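Local coordinates for 2-dehydropantoate 2-reductase (Porphyromonas gingivalis, PDB 2QYT), which probably catalyses the NADPH-dependent reduction of 2-dehydropantoate (ketopantoate) to (R)-pantoate, the second step from 3-methyl-2-oxobutanoate on the way to pantothenate, at residues A[39-44]-A[79-84]; A[241-246]-A[295-300]. All coordinates share one frame; numbering follows the deposited sequence.

Interaction 1 of 2, residues A[39-44]-A[79-84]; sequences EVSWIA and AEVGTV. With EDO (1,2-ethanediol), chain H.
Val81 lays its two methyl groups against Ser41 and Ile43, packing the short helix 78-81 on strand 38-43 of the Rossmann-type parallel sheet, in which this strand lies between 9-14 and 73-75. The valine is turned so that each branch has its own target. CG1, anti to the backbone N (chi1 179°), meets the serine, 3.7 Å from Ser41 CB. CG2 lies beside that N and reaches the isoleucine, with Val81 CG2 3.7 Å from Ile43 CD1; it also lies near Ser41 CB.

Ser41 and Ile43 are alternate residues of one strand. Ser41 points its CB at the helix, whereas Ile43 leaves the strand less directly and brings only its terminal methyl to the valine. Two successive bends put it there (chi1 -54°, chi2 -64°), and the two side chains run obliquely to one another. A small serine suits the point of nearest backbone approach, where Ser41 CA and Val81 CA are 6.9 Å apart; the longer isoleucine spans a wider gap. Both also touch strand 73-75, Ser41 on Cys73 and Ile43 on Thr75, and Val81 rests on Thr75 too, so this neighbouring strand lines the same patch.

Gly82 is the first residue to leave helical backbone angles, with positive phi and extended psi; a side chain there would run into the carbonyl oxygen of Val81, which is why glycine suits it. Beyond this turn the chain leads to Val84, while Thr83 faces outward, its OG1 hydrogen-bonded at 3.1 Å to O2 of a 1,2-ethanediol probably derived from the crystallisation liquor.

Interaction 2 of 2, residues A[241-246]-A[295-300]; sequences FRAKYG and EALRVD
Leu297 reaches across to Ala243 and Lys244 at the end of helix 227-244, and this apolar contact makes up most of the interaction. Its CD2 methyl does the main work, lying 3.6 Å from Ala243 CB. The same methyl is modelled beside the root of the lysine, with Leu297 CD2 3.2 Å from Lys244 CB, closer than carbon atoms normally pack; as the leucine has an unusual chi2 of 34°, this closeness is doubtful. Val299 adds a lighter touch, with its CG2 4.1 Å from Ala243 CB. Alanine suits the place because its single methyl can meet both branched side chains while the backbones come near, Ala243 CA lying 6.7 Å from Leu297 CA.

Polar interactions lie to the side. Lys244 offers the leucine its CB and CG, then carries its amine away from Leu297; CG stands between the backbone N and carbonyl carbon (chi1 65°), and NZ hydrogen-bonds to the hydroxyl of Tyr289. A long, weak ion pair with Glu293 also reaches this amine. In the other segment, Arg298 folds back so that NH1 donates to Ala296 O at 2.8 Å, a somewhat bent bond (147°) that ties the turn to the last residue of its helix.

The contact lies at the surface of the all-helical C-terminal region, joining the ends of helices 227-244 and 288-296. Tyr289 and Glu293 extend the link along the second helix, Phe241 turns instead into helix 194-215, and the chain beyond Val299 continues into helix 302-309.

The two interactions belong to different halves of the reductase: interaction 1 to the Rossmann-type N-terminal region, interaction 2 to the helical C-terminal one. Their centres are 40 Å apart, on opposite sides of the chain's centre, and their nearest atoms about 26 Å, so neither touches the other. They follow in series along the chain. Interaction 1 is buried, and the side chain of Ile43 lies near, without touching, a glycine-rich GxGxxG pattern of Gly15, Gly17 and Gly20, consistent with NADPH binding. Interaction 2 lies at the surface, where the side chain of Leu297 is about 5 Å from a 1,2-ethanediol, probably a crystallisation additive.

Interaction 1 of 2, residues A[39-44]-A[79-84]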
loop_
_atom_site.group_PDB
_atom_site.type_symbol
_atom_site.label_atom_id
_atom_site.label_comp_id
_atom_site.label_asym_id
_atom_site.label_seq_id
_atom_site.Cartn_x
_atom_site.Cartn_y
_atom_site.Cartn_z
ATOM N N GLU A 39 -15.689 -15.157 2.024
ATOM C CA GLU A 39 -15.260 -15.576 0.685
ATOM C C GLU A 39 -14.101 -14.673 0.262
ATOM O O GLU A 39 -14.224 -13.465 0.304
ATOM C CB GLU A 39 -16.417 -15.486 -0.335
ATOM C CG GLU A 39 -17.561 -16.418 -0.034
ATOM C CD GLU A 39 -18.716 -16.296 -1.030
ATOM O OE1 GLU A 39 -18.601 -15.543 -2.046
ATOM O OE2 GLU A 39 -19.763 -16.950 -0.780
ATOM N N VAL A 40 -12.980 -15.261 -0.154
ATOM C CA VAL A 40 -11.807 -14.516 -0.559
ATOM C C VAL A 40 -11.443 -14.852 -2.014
ATOM O O VAL A 40 -11.180 -16.005 -2.356
ATOM C CB VAL A 40 -10.589 -14.787 0.437
ATOM C CG1 VAL A 40 -9.325 -14.021 0.046
ATOM C CG2 VAL A 40 -10.959 -14.355 1.811
ATOM N N SER A 41 -11.435 -13.830 -2.857
ATOM C CA SER A 41 -11.076 -13.996 -4.264
ATOM C C SER A 41 -9.820 -13.235 -4.577
ATOM O O SER A 41 -9.527 -12.242 -3.917
ATOM C CB SER A 41 -12.249 -13.528 -5.140
ATOM O OG SER A 41 -13.443 -14.194 -4.685
ATOM N N TRP A 42 -9.081 -13.739 -5.563
ATOM C CA TRP A 42 -7.815 -13.179 -6.001
ATOM C C TRP A 42 -7.834 -12.917 -7.468
ATOM O O TRP A 42 -8.320 -13.739 -8.244
ATOM C CB TRP A 42 -6.676 -14.165 -5.736
ATOM C CG TRP A 42 -6.454 -14.480 -4.298
ATOM C CD1 TRP A 42 -6.896 -13.768 -3.206
ATOM C CD2 TRP A 42 -5.716 -15.589 -3.777
ATOM N NE1 TRP A 42 -6.480 -14.383 -2.030
ATOM C CE2 TRP A 42 -5.778 -15.511 -2.353
ATOM C CE3 TRP A 42 -5.059 -16.665 -4.366
ATOM C CZ2 TRP A 42 -5.174 -16.461 -1.520
ATOM C CZ3 TRP A 42 -4.469 -17.607 -3.539
ATOM C CH2 TRP A 42 -4.523 -17.499 -2.135
ATOM N N ILE A 43 -7.306 -11.766 -7.874
ATOM C CA ILE A 43 -7.135 -11.511 -9.284
ATOM C C ILE A 43 -5.659 -11.576 -9.563
ATOM O O ILE A 43 -4.934 -10.764 -9.078
ATOM C CB ILE A 43 -7.708 -10.149 -9.716
ATOM C CG1 ILE A 43 -9.189 -10.025 -9.276
ATOM C CG2 ILE A 43 -7.430 -9.862 -11.241
ATOM C CD1 ILE A 43 -10.210 -11.049 -9.947
ATOM N N ALA A 44 -5.230 -12.537 -10.365
ATOM C CA ALA A 44 -3.823 -12.740 -10.650
ATOM C C ALA A 44 -3.803 -13.082 -12.097
ATOM O O ALA A 44 -4.849 -13.383 -12.651
ATOM C CB ALA A 44 -3.285 -13.891 -9.860
ATOM N N ALA A 79 -14.892 -9.926 -13.546
ATOM C CA ALA A 79 -16.316 -10.108 -13.765
ATOM C C ALA A 79 -16.766 -11.510 -13.301
ATOM O O ALA A 79 -17.971 -11.742 -13.036
ATOM C CB ALA A 79 -16.641 -9.882 -15.248
ATOM N N GLU A 80 -15.829 -12.455 -13.281
ATOM C CA GLU A 80 -16.114 -13.782 -12.740
ATOM C C GLU A 80 -16.259 -13.758 -11.199
ATOM O O GLU A 80 -17.005 -14.565 -10.626
ATOM C CB GLU A 80 -15.048 -14.793 -13.145
ATOM C CG GLU A 80 -15.180 -15.273 -14.596
ATOM C CD GLU A 80 -13.913 -16.022 -15.048
ATOM O OE1 GLU A 80 -13.056 -16.362 -14.177
ATOM O OE2 GLU A 80 -13.771 -16.240 -16.269
ATOM N N VAL A 81 -15.586 -12.815 -10.549
ATOM C CA VAL A 81 -15.771 -12.616 -9.120
ATOM C C VAL A 81 -17.167 -11.974 -8.795
ATOM O O VAL A 81 -17.887 -12.472 -7.906
ATOM C CB VAL A 81 -14.591 -11.857 -8.514
ATOM C CG1 VAL A 81 -14.778 -11.606 -7.000
ATOM C CG2 VAL A 81 -13.321 -12.598 -8.772
ATOM N N GLY A 82 -17.575 -10.918 -9.503
ATOM C CA GLY A 82 -18.846 -10.248 -9.159
ATOM C C GLY A 82 -18.628 -9.282 -8.009
ATOM O O GLY A 82 -17.478 -9.053 -7.574
ATOM N N THR A 83 -19.689 -8.624 -7.575
ATOM C CA THR A 83 -19.517 -7.565 -6.584
ATOM C C THR A 83 -19.062 -8.146 -5.235
ATOM O O THR A 83 -19.407 -9.293 -4.899
ATOM C CB THR A 83 -20.821 -6.790 -6.395
ATOM O OG1 THR A 83 -21.757 -7.714 -5.875
ATOM C CG2 THR A 83 -21.359 -6.220 -7.753
ATOM N N VAL A 84 -18.295 -7.371 -4.473
ATOM C CA VAL A 84 -17.760 -7.822 -3.179
ATOM C C VAL A 84 -17.928 -6.714 -2.127
ATOM O O VAL A 84 -18.350 -5.580 -2.437
ATOM C CB VAL A 84 -16.231 -8.219 -3.264
ATOM C CG1 VAL A 84 -15.998 -9.386 -4.256
ATOM C CG2 VAL A 84 -15.411 -7.049 -3.709
HETATM C C1 EDO H . -24.999 -4.170 -4.965
HETATM O O1 EDO H . -24.545 -3.640 -6.237
HETATM C C2 EDO H . -24.372 -5.495 -4.529
HETATM O O2 EDO H . -24.585 -6.483 -5.538
#

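Interaction 2 of 2, residues A[241-246]-A[295-300]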
loop_
_atom_site.group_PDB
_atom_site.type_symbol
_atom_site.label_atom_id
_atom_site.label_comp_id
_atom_site.label_asym_id
_atom_site.label_seq_id
_atom_site.Cartn_x
_atom_site.Cartn_y
_atom_site.Cartn_z
ATOM N N PHE A 241 4.353 19.114 2.666
ATOM C CA PHE A 241 3.160 18.597 3.301
ATOM C C PHE A 241 2.559 19.602 4.271
ATOM O O PHE A 241 1.333 19.785 4.302
ATOM C CB PHE A 241 3.431 17.226 3.930
ATOM C CG PHE A 241 3.419 16.106 2.922
ATOM C CD1 PHE A 241 4.545 15.821 2.158
ATOM C CD2 PHE A 241 2.266 15.371 2.698
ATOM C CE1 PHE A 241 4.528 14.812 1.197
ATOM C CE2 PHE A 241 2.243 14.355 1.741
ATOM C CZ PHE A 241 3.382 14.079 0.993
ATOM N N ARG A 242 3.428 20.286 5.016
ATOM C CA ARG A 242 3.017 21.370 5.915
ATOM C C ARG A 242 2.255 22.469 5.173
ATOM O O ARG A 242 1.453 23.184 5.772
ATOM C CB ARG A 242 4.222 21.946 6.664
ATOM C CG ARG A 242 3.894 22.389 8.078
ATOM C CD ARG A 242 5.117 22.853 8.836
ATOM N NE ARG A 242 6.034 21.759 9.165
ATOM C CZ ARG A 242 7.319 21.723 8.813
ATOM N NH1 ARG A 242 7.856 22.719 8.112
ATOM N NH2 ARG A 242 8.071 20.686 9.170
ATOM N N ALA A 243 2.495 22.573 3.867
ATOM C CA ALA A 243 1.794 23.531 3.019
ATOM C C ALA A 243 0.419 23.054 2.538
ATOM O O ALA A 243 -0.559 23.799 2.639
ATOM C CB ALA A 243 2.666 23.933 1.837
ATOM N N LYS A 244 0.337 21.824 2.023
ATOM C CA LYS A 244 -0.904 21.360 1.374
ATOM C C LYS A 244 -1.960 20.759 2.289
ATOM O O LYS A 244 -3.148 21.036 2.105
ATOM C CB LYS A 244 -0.631 20.442 0.168
ATOM C CG LYS A 244 0.041 19.104 0.463
ATOM C CD LYS A 244 0.001 18.191 -0.757
ATOM C CE LYS A 244 -1.436 17.885 -1.193
ATOM N NZ LYS A 244 -1.483 16.996 -2.385
ATOM N N TYR A 245 -1.543 19.947 3.264
ATOM C CA TYR A 245 -2.477 19.425 4.268
ATOM C C TYR A 245 -2.470 20.312 5.522
ATOM O O TYR A 245 -2.691 19.830 6.642
ATOM C CB TYR A 245 -2.169 17.965 4.659
ATOM C CG TYR A 245 -2.112 16.991 3.497
ATOM C CD1 TYR A 245 -3.264 16.271 3.080
ATOM C CD2 TYR A 245 -0.897 16.748 2.838
ATOM C CE1 TYR A 245 -3.200 15.351 2.010
ATOM C CE2 TYR A 245 -0.821 15.839 1.778
ATOM C CZ TYR A 245 -1.965 15.140 1.365
ATOM O OH TYR A 245 -1.847 14.247 0.312
ATOM N N GLY A 246 -2.183 21.597 5.316
ATOM C CA GLY A 246 -2.432 22.662 6.299
ATOM C C GLY A 246 -1.764 22.594 7.665
ATOM O O GLY A 246 -1.440 23.634 8.251
ATOM N N GLU A 295 5.793 23.135 -6.834
ATOM C CA GLU A 295 5.425 24.071 -7.914
ATOM C C GLU A 295 4.085 24.745 -7.635
ATOM O O GLU A 295 3.939 25.989 -7.834
ATOM C CB GLU A 295 5.275 23.342 -9.257
ATOM C CG GLU A 295 6.195 23.819 -10.414
ATOM C CD GLU A 295 6.784 22.588 -11.116
ATOM O OE1 GLU A 295 5.948 21.902 -11.856
ATOM O OE2 GLU A 295 8.066 22.274 -10.898
ATOM N N ALA A 296 3.113 23.910 -7.197
ATOM C CA ALA A 296 1.704 24.317 -7.110
ATOM C C ALA A 296 1.383 25.053 -5.814
ATOM O O ALA A 296 0.542 25.960 -5.807
ATOM C CB ALA A 296 0.796 23.100 -7.266
ATOM N N LEU A 297 2.050 24.644 -4.728
ATOM C CA LEU A 297 1.904 25.283 -3.417
ATOM C C LEU A 297 2.927 26.409 -3.240
ATOM O O LEU A 297 3.151 26.889 -2.124
ATOM C CB LEU A 297 2.097 24.250 -2.305
ATOM C CG LEU A 297 1.005 23.313 -1.777
ATOM C CD1 LEU A 297 -0.000 22.830 -2.821
ATOM C CD2 LEU A 297 1.731 22.152 -1.180
ATOM N N ARG A 298 3.516 26.830 -4.362
ATOM C CA ARG A 298 4.616 27.816 -4.444
ATOM C C ARG A 298 5.723 27.700 -3.380
ATOM O O ARG A 298 6.070 28.685 -2.717
ATOM C CB ARG A 298 4.151 29.273 -4.723
ATOM C CG ARG A 298 2.696 29.619 -4.426
ATOM C CD ARG A 298 1.730 28.912 -5.374
ATOM N NE ARG A 298 1.402 29.666 -6.584
ATOM C CZ ARG A 298 0.464 29.296 -7.460
ATOM N NH1 ARG A 298 -0.239 28.175 -7.270
ATOM N NH2 ARG A 298 0.230 30.042 -8.532
ATOM N N VAL A 299 6.271 26.488 -3.251
ATOM C CA VAL A 299 7.346 26.179 -2.297
ATOM C C VAL A 299 8.652 25.788 -3.015
ATOM O O VAL A 299 8.689 24.846 -3.824
ATOM C CB VAL A 299 6.948 25.026 -1.314
ATOM C CG1 VAL A 299 7.959 24.914 -0.199
ATOM C CG2 VAL A 299 5.563 25.248 -0.717
ATOM N N ASP A 300 9.728 26.509 -2.715
ATOM C CA ASP A 300 11.029 26.154 -3.278
ATOM C C ASP A 300 11.617 24.934 -2.569
ATOM O O ASP A 300 11.723 24.904 -1.341
ATOM C CB ASP A 300 12.003 27.340 -3.235
ATOM C CG ASP A 300 13.125 27.218 -4.271
ATOM O OD1 ASP A 300 14.060 28.084 -4.262
ATOM O OD2 ASP A 300 13.075 26.265 -5.100
#